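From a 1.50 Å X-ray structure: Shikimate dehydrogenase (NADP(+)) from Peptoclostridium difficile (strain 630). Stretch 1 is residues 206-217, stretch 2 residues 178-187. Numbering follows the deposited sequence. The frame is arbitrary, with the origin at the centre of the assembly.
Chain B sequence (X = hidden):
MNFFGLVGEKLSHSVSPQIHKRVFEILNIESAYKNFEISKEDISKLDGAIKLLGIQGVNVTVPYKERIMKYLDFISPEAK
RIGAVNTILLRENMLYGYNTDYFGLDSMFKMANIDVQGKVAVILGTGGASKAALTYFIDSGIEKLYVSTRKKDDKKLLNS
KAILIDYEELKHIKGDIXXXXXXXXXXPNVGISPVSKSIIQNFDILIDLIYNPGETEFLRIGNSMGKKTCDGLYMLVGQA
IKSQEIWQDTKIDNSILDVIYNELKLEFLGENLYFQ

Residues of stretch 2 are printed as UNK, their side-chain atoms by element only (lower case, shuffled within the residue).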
# COMPACT_ATOMS: atom_id res chain seq x y z
N LEU B 206 -7.03 3.48 -30.84
CA LEU B 206 -6.61 2.11 -30.60
C LEU B 206 -5.68 2.07 -29.40
O LEU B 206 -4.71 2.82 -29.34
CB LEU B 206 -5.86 1.50 -31.78
CG LEU B 206 -6.64 1.03 -33.00
CD1 LEU B 206 -7.19 2.21 -33.76
CD2 LEU B 206 -5.72 0.19 -33.88
N ILE B 207 -5.96 1.18 -28.46
CA ILE B 207 -5.08 1.00 -27.31
C ILE B 207 -4.63 -0.45 -27.31
O ILE B 207 -5.45 -1.37 -27.31
CB ILE B 207 -5.79 1.33 -25.98
CG1 ILE B 207 -6.23 2.80 -26.00
CG2 ILE B 207 -4.87 1.04 -24.80
CD1 ILE B 207 -7.10 3.20 -24.83
N ASP B 208 -3.32 -0.66 -27.34
CA ASP B 208 -2.80 -2.03 -27.31
C ASP B 208 -2.01 -2.22 -26.02
O ASP B 208 -1.07 -1.50 -25.77
CB ASP B 208 -1.90 -2.27 -28.54
CG ASP B 208 -1.65 -3.76 -28.80
OD1 ASP B 208 -2.01 -4.60 -27.93
OD2 ASP B 208 -1.11 -4.08 -29.88
N LEU B 209 -2.41 -3.19 -25.21
CA LEU B 209 -1.69 -3.43 -23.95
C LEU B 209 -0.36 -4.13 -24.19
O LEU B 209 0.50 -4.16 -23.30
CB LEU B 209 -2.55 -4.21 -22.96
CG LEU B 209 -3.88 -3.56 -22.58
CD1 LEU B 209 -4.58 -4.32 -21.45
CD2 LEU B 209 -3.70 -2.09 -22.21
N ILE B 210 -0.18 -4.67 -25.38
CA ILE B 210 1.07 -5.33 -25.74
C ILE B 210 2.13 -4.29 -26.04
O ILE B 210 1.85 -3.19 -26.52
CB ILE B 210 0.90 -6.19 -27.01
CG1 ILE B 210 -0.15 -7.30 -26.79
CG2 ILE B 210 2.23 -6.78 -27.45
CD1 ILE B 210 0.17 -8.25 -25.66
N TYR B 211 3.37 -4.64 -25.72
CA TYR B 211 4.48 -3.80 -26.09
C TYR B 211 5.54 -4.66 -26.77
O TYR B 211 5.94 -5.69 -26.24
CB TYR B 211 5.13 -3.08 -24.91
CG TYR B 211 6.40 -2.41 -25.38
CD1 TYR B 211 6.36 -1.31 -26.22
CD2 TYR B 211 7.65 -2.92 -25.03
CE1 TYR B 211 7.51 -0.70 -26.68
CE2 TYR B 211 8.81 -2.33 -25.49
CZ TYR B 211 8.74 -1.22 -26.31
OH TYR B 211 9.90 -0.62 -26.76
N ASN B 212 5.94 -4.22 -27.96
CA ASN B 212 7.02 -4.86 -28.68
C ASN B 212 7.79 -3.77 -29.42
O ASN B 212 7.20 -2.94 -30.11
CB ASN B 212 6.53 -5.97 -29.61
CG ASN B 212 5.55 -5.47 -30.66
OD1 ASN B 212 4.99 -4.38 -30.53
ND2 ASN B 212 5.33 -6.28 -31.69
N PRO B 213 9.12 -3.73 -29.24
CA PRO B 213 9.94 -2.74 -29.92
C PRO B 213 9.63 -2.58 -31.41
O PRO B 213 9.71 -1.47 -31.93
CB PRO B 213 11.36 -3.28 -29.71
CG PRO B 213 11.30 -3.97 -28.39
CD PRO B 213 9.89 -4.48 -28.23
N GLY B 214 9.27 -3.68 -32.08
CA GLY B 214 8.99 -3.65 -33.53
C GLY B 214 7.61 -3.17 -33.96
O GLY B 214 7.30 -3.14 -35.16
N GLU B 215 6.77 -2.81 -32.98
CA GLU B 215 5.41 -2.31 -33.22
C GLU B 215 4.45 -3.39 -33.70
O GLU B 215 4.72 -4.11 -34.67
CB GLU B 215 5.40 -1.12 -34.19
CG GLU B 215 4.04 -0.46 -34.28
CD GLU B 215 4.07 0.83 -35.07
OE1 GLU B 215 4.86 0.91 -36.04
OE2 GLU B 215 3.30 1.75 -34.73
N THR B 216 3.30 -3.48 -33.04
CA THR B 216 2.29 -4.47 -33.38
C THR B 216 1.57 -4.13 -34.68
O THR B 216 1.44 -2.96 -35.06
CB THR B 216 1.22 -4.56 -32.27
OG1 THR B 216 0.53 -3.31 -32.17
CG2 THR B 216 1.87 -4.91 -30.94
N GLU B 217 1.08 -5.16 -35.36
CA GLU B 217 0.34 -4.97 -36.60
C GLU B 217 -0.93 -4.17 -36.31
O GLU B 217 -1.34 -3.33 -37.11
CB GLU B 217 -0.00 -6.32 -37.23
CG GLU B 217 -0.73 -6.25 -38.57
CD GLU B 217 0.11 -5.64 -39.68
OE1 GLU B 217 1.30 -5.35 -39.46
OE2 GLU B 217 -0.42 -5.47 -40.80
N UNK B 178 -11.05 1.09 -29.22
CA UNK B 178 -10.90 -0.36 -29.29
C UNK B 178 -9.58 -0.68 -28.57
O UNK B 178 -8.51 -0.16 -28.90
c UNK B 178 -11.36 -3.11 -32.01
c UNK B 178 -9.89 -0.39 -31.62
c UNK B 178 -10.99 -0.93 -30.72
c UNK B 178 -10.99 -2.47 -30.68
N UNK B 179 -9.70 -1.54 -27.57
CA UNK B 179 -8.57 -1.91 -26.72
C UNK B 179 -8.26 -3.40 -26.85
O UNK B 179 -9.15 -4.27 -26.69
c UNK B 179 -8.89 -1.52 -25.28
c UNK B 179 -7.84 -3.19 -23.68
c UNK B 179 -7.88 -0.76 -23.09
c UNK B 179 -7.80 -1.77 -24.22
N UNK B 180 -7.01 -3.69 -27.19
CA UNK B 180 -6.56 -5.07 -27.32
C UNK B 180 -6.05 -5.65 -26.00
O UNK B 180 -4.96 -5.27 -25.54
c UNK B 180 -5.44 -5.20 -28.34
n UNK B 180 -3.63 -6.79 -28.55
c UNK B 180 -4.94 -6.62 -28.45
o UNK B 180 -5.73 -7.57 -28.43
N UNK B 181 -6.81 -6.57 -25.43
CA UNK B 181 -6.41 -7.28 -24.21
C UNK B 181 -6.09 -8.75 -24.51
O UNK B 181 -6.04 -9.57 -23.59
c UNK B 181 -7.50 -7.19 -23.16
N UNK B 182 -5.85 -9.08 -25.78
CA UNK B 182 -5.52 -10.44 -26.20
C UNK B 182 -4.00 -10.59 -26.29
O UNK B 182 -3.29 -9.59 -26.38
c UNK B 182 -7.58 -10.42 -27.67
c UNK B 182 -6.11 -10.80 -27.58
o UNK B 182 -5.36 -10.16 -28.64
N UNK B 183 -3.50 -11.83 -26.28
CA UNK B 183 -2.06 -12.01 -26.41
C UNK B 183 -1.57 -11.90 -27.87
O UNK B 183 -0.40 -12.16 -28.14
c UNK B 183 -3.11 -14.13 -26.09
c UNK B 183 -1.83 -13.42 -25.86
c UNK B 183 -4.21 -13.10 -26.04
N UNK B 184 -2.46 -11.53 -28.79
CA UNK B 184 -2.10 -11.41 -30.20
C UNK B 184 -1.28 -10.16 -30.48
O UNK B 184 -1.62 -9.07 -30.01
c UNK B 184 -3.36 -11.40 -31.10
c UNK B 184 -4.19 -12.65 -30.86
c UNK B 184 -2.98 -11.27 -32.57
N UNK B 185 -0.20 -10.32 -31.25
CA UNK B 185 0.67 -9.21 -31.65
C UNK B 185 2.02 -9.14 -30.97
O UNK B 185 2.77 -8.19 -31.19
N UNK B 186 2.36 -10.14 -30.16
CA UNK B 186 3.65 -10.10 -29.46
C UNK B 186 4.76 -10.91 -30.18
O UNK B 186 4.57 -11.38 -31.30
c UNK B 186 2.76 -11.74 -27.63
c UNK B 186 3.48 -10.45 -27.97
c UNK B 186 1.63 -13.41 -25.69
s UNK B 186 2.29 -11.75 -25.88
N UNK B 187 5.91 -11.02 -29.52
CA UNK B 187 7.14 -11.67 -30.04
C UNK B 187 7.16 -12.58 -31.29
O UNK B 187 7.94 -12.30 -32.21
c UNK B 187 5.40 -14.08 -26.57
c UNK B 187 7.48 -14.77 -28.26
c UNK B 187 7.14 -13.43 -28.12
o UNK B 187 5.07 -16.38 -26.03
c UNK B 187 6.80 -15.76 -27.56
c UNK B 187 5.76 -15.41 -26.72
c UNK B 187 6.09 -13.10 -27.26
c UNK B 187 7.90 -12.35 -28.88
O HOH W 1 -1.49 -6.57 -30.99

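Position 178 carries four carbons, forked at the first, with one arm two carbons long; a carbon of the shorter arm lies 3.8 Å from Leu206 CG, and the backbone O accepts a hydrogen bond from Ile207 N at 2.9 Å. This is Ile178. At position 179 four carbons fork at the second; one end carbon lies 3.9 Å from Ile207 CG2, the other 4.1 Å from Leu209 CD1, on the sheet face opposite Ile178. The pattern is that of leucine, Leu179.

Position 180 has two carbons, the second bearing one oxygen and one nitrogen, hence a carboxamide on a short stem. The nitrogen donates to Asp208 OD1 at 2.8 Å, while the backbone N donates to Ile207 O, also at 2.8 Å. This is Asn180. At position 181 there is a single carbon, CB, which points away from stretch 1 yet lies 4.4 Å from Leu209 CD1; the residue is Ala181.

At position 182 one carbon carries an oxygen and a carbon, and the backbone O lies 3.8 Å from Ile210 CD1. This is threonine, and Thr182 OG1 donates to Asn180 OD1 at 2.6 Å, holding the amide from behind. Three carbons at position 183 close a ring onto the backbone N, and the CA is 4.4 Å from Ile210 CD1; this is Pro183, the start of a type II turn. Position 184 has three carbons, one carrying the other two. The CA-to-CB bond points away, and the backbone O lies 4.0 Å from Ile210 CG1. This is Val184.

No side-chain atom follows CA at position 185, and its backbone O lies 3.4 Å from Thr216 CG2, so this is Gly185. An ideal CB would sit 3.6 Å from Thr216 CG2, and at these backbone angles it would jam against the preceding carbonyl O, which by itself calls for glycine. Position 186 bears an unbranched chain of two carbons, sulfur and carbon; its CB rests 3.9 Å from Ile210 CG2, but the end of the side chain leads away, and the residue, Met186, is poorly ordered. One carbon and a six-carbon ring bearing oxygen, making no contact with stretch 1, mark position 187 as Tyr187.

The contact begins as a pair of parallel strands and continues as packed loops. Just past Asp208, a weak hydrogen bond from Leu209 N to Asn180 O, 3.3 Å, extends the ladder. Asp208 joins the two parts: OD1 accepts from both Asn180 ND2 and, at 3.1 Å, Ile210 N, while OD2 accepts from Thr216 OG1 at 2.9 Å. A water donates to Asp208 OD2 at 2.8 Å and to Val184 O at 2.7 Å, linking the strand end at Asp208 to the loop at Val184, and Ile210 packs against the turn.

Stretch 2 (178-187) ILNATPVGMY
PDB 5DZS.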